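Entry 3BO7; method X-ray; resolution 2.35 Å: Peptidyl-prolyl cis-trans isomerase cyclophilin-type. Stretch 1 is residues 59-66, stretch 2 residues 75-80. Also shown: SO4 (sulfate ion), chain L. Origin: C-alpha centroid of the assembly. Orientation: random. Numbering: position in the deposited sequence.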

# COMPACT_ATOMS: atom_id res chain seq x y z
N GLY A 59 2.13 -0.57 -5.09
CA GLY A 59 3.34 -1.28 -4.63
C GLY A 59 3.06 -2.57 -3.88
O GLY A 59 1.95 -3.09 -3.94
N GLY A 60 4.07 -3.11 -3.21
CA GLY A 60 3.91 -4.28 -2.34
C GLY A 60 4.02 -5.65 -2.96
O GLY A 60 3.73 -6.66 -2.31
N ARG A 61 4.43 -5.72 -4.23
CA ARG A 61 4.53 -6.99 -4.93
C ARG A 61 5.87 -7.70 -4.67
O ARG A 61 6.92 -7.25 -5.13
CB ARG A 61 4.29 -6.81 -6.43
CG ARG A 61 4.23 -8.13 -7.18
CD ARG A 61 3.47 -8.06 -8.50
NE ARG A 61 3.49 -9.37 -9.15
CZ ARG A 61 2.57 -10.32 -8.97
NH1 ARG A 61 1.53 -10.10 -8.17
NH2 ARG A 61 2.69 -11.48 -9.59
N ALA A 62 5.82 -8.80 -3.93
CA ALA A 62 7.01 -9.60 -3.62
C ALA A 62 7.77 -10.06 -4.87
O ALA A 62 9.00 -10.02 -4.90
CB ALA A 62 6.63 -10.80 -2.76
N GLU A 63 7.02 -10.46 -5.90
CA GLU A 63 7.58 -10.94 -7.16
C GLU A 63 8.46 -9.92 -7.89
O GLU A 63 9.29 -10.30 -8.72
CB GLU A 63 6.46 -11.42 -8.09
CG GLU A 63 5.73 -12.68 -7.62
CD GLU A 63 4.62 -12.42 -6.61
OE1 GLU A 63 4.43 -11.26 -6.17
OE2 GLU A 63 3.92 -13.38 -6.26
N LEU A 64 8.29 -8.63 -7.57
CA LEU A 64 9.03 -7.56 -8.23
C LEU A 64 10.10 -6.92 -7.33
O LEU A 64 10.71 -5.91 -7.70
CB LEU A 64 8.08 -6.49 -8.75
CG LEU A 64 7.11 -6.88 -9.88
CD1 LEU A 64 6.17 -5.73 -10.15
CD2 LEU A 64 7.83 -7.29 -11.16
N ARG A 65 10.32 -7.51 -6.16
CA ARG A 65 11.36 -7.05 -5.24
C ARG A 65 12.74 -7.08 -5.89
O ARG A 65 13.17 -8.11 -6.42
CB ARG A 65 11.36 -7.91 -3.98
CG ARG A 65 12.11 -7.31 -2.81
CD ARG A 65 12.28 -8.32 -1.69
NE ARG A 65 11.05 -8.55 -0.93
CZ ARG A 65 10.35 -9.68 -0.95
NH1 ARG A 65 10.73 -10.71 -1.70
NH2 ARG A 65 9.25 -9.79 -0.21
N GLN A 66 13.43 -5.94 -5.83
CA GLN A 66 14.76 -5.79 -6.41
C GLN A 66 15.79 -5.92 -5.31
O GLN A 66 16.35 -4.92 -4.83
CB GLN A 66 14.89 -4.45 -7.13
CG GLN A 66 14.11 -4.38 -8.44
CD GLN A 66 14.25 -3.02 -9.13
OE1 GLN A 66 15.06 -2.18 -8.72
NE2 GLN A 66 13.45 -2.80 -10.17
N GLN A 75 12.09 -11.51 1.86
CA GLN A 75 12.64 -12.86 1.78
C GLN A 75 11.77 -13.79 0.92
O GLN A 75 12.31 -14.59 0.13
CB GLN A 75 12.84 -13.46 3.18
CG GLN A 75 13.81 -14.65 3.25
CD GLN A 75 15.28 -14.26 3.52
OE1 GLN A 75 15.58 -13.16 4.01
NE2 GLN A 75 16.19 -15.17 3.21
N SER A 76 10.44 -13.70 1.06
CA SER A 76 9.51 -14.54 0.29
C SER A 76 9.39 -14.08 -1.17
O SER A 76 9.07 -12.91 -1.43
CB SER A 76 8.13 -14.59 0.95
OG SER A 76 7.24 -15.40 0.21
N PRO A 77 9.63 -15.00 -2.13
CA PRO A 77 9.60 -14.65 -3.56
C PRO A 77 8.20 -14.38 -4.12
O PRO A 77 8.07 -13.57 -5.04
CB PRO A 77 10.24 -15.87 -4.24
CG PRO A 77 10.00 -17.00 -3.31
CD PRO A 77 9.97 -16.43 -1.92
N ARG A 78 7.17 -15.05 -3.60
CA ARG A 78 5.79 -14.77 -4.00
C ARG A 78 5.03 -13.97 -2.93
O ARG A 78 5.39 -14.00 -1.75
CB ARG A 78 5.03 -16.04 -4.40
CG ARG A 78 4.60 -16.94 -3.27
CD ARG A 78 3.61 -18.02 -3.75
NE ARG A 78 4.26 -19.07 -4.54
CZ ARG A 78 4.03 -20.38 -4.44
NH1 ARG A 78 3.14 -20.85 -3.57
NH2 ARG A 78 4.70 -21.22 -5.22
N SER A 79 3.99 -13.26 -3.37
CA SER A 79 3.18 -12.44 -2.49
C SER A 79 2.38 -13.29 -1.52
O SER A 79 1.74 -14.28 -1.90
CB SER A 79 2.27 -11.51 -3.29
OG SER A 79 2.98 -10.42 -3.83
N ILE A 80 2.43 -12.90 -0.25
CA ILE A 80 1.75 -13.59 0.83
C ILE A 80 1.16 -12.52 1.74
O ILE A 80 1.58 -11.36 1.69
CB ILE A 80 2.73 -14.48 1.65
CG1 ILE A 80 4.03 -13.72 1.97
CG2 ILE A 80 3.00 -15.81 0.92
CD1 ILE A 80 4.85 -14.32 3.10
S SO4 L . 5.56 -10.96 -12.05
O1 SO4 L . 5.25 -9.86 -11.15
O2 SO4 L . 6.61 -10.55 -12.98
O3 SO4 L . 6.01 -12.14 -11.32
O4 SO4 L . 4.35 -11.29 -12.79
O HOH W 1 1.41 -14.33 -5.19

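A stretch with a short 3-10 segment, 62-64, and a stretch without regular helix or strand meet here in one chain through a small polar contact, burying 323 Å² in all; its hydrogen bonds across the gap are made by the side chains of Glu63 and Arg65 and by the hydroxyl of Ser79. Ser79 has the largest area covered by the other stretch, 61 Å². Its OG accepts a hydrogen bond from Ala62 N (3.3 Å) and donates one to Glu63 OE1 (2.9 Å); a hydroxyl can do both at once, and chi1 in the m well (-76°) sets it between the two partners.

Glu63 completes this arrangement. Its CA-to-CB bond points sideways, but chi1 m followed by chi2 p (83°) folds the chain back so that the carboxylate comes nearer the other stretch. There OE2 accepts the backbone amide of Ser79, N to OE2 2.9 Å with a nearly straight angle of 162°, while OE1 takes the hydroxyl. Two oxygens on one flat group thus serve the main chain and side chain of a single residue. Water 1 also donates to Glu63 OE2 (2.9 Å).

Ala62, at the start of the 3-10 segment, directs its methyl toward the partner and is buried. Its CB lies 3.5 Å from Ser76 O and 3.6 Å from Arg78 C, so this small side chain allows close approach of the backbones.

Arg65 extends through t, t and then turns at chi3 (m, -75°), bringing its guanidinium to Ser76 O. Arg65 NH1 donates to Ser76 O at 2.8 Å and 168°, and Arg65 NH2 adds a weak bond to Ser76 O at 3.4 Å. The carbonyl lies near the guanidinium plane, where the N-H groups point, while Gln75 N sits over one face. Within its own stretch, Ser76 OG donates to Arg78 O (3.0 Å), so its hydroxyl bonds to its own stretch while its carbonyl serves Arg65.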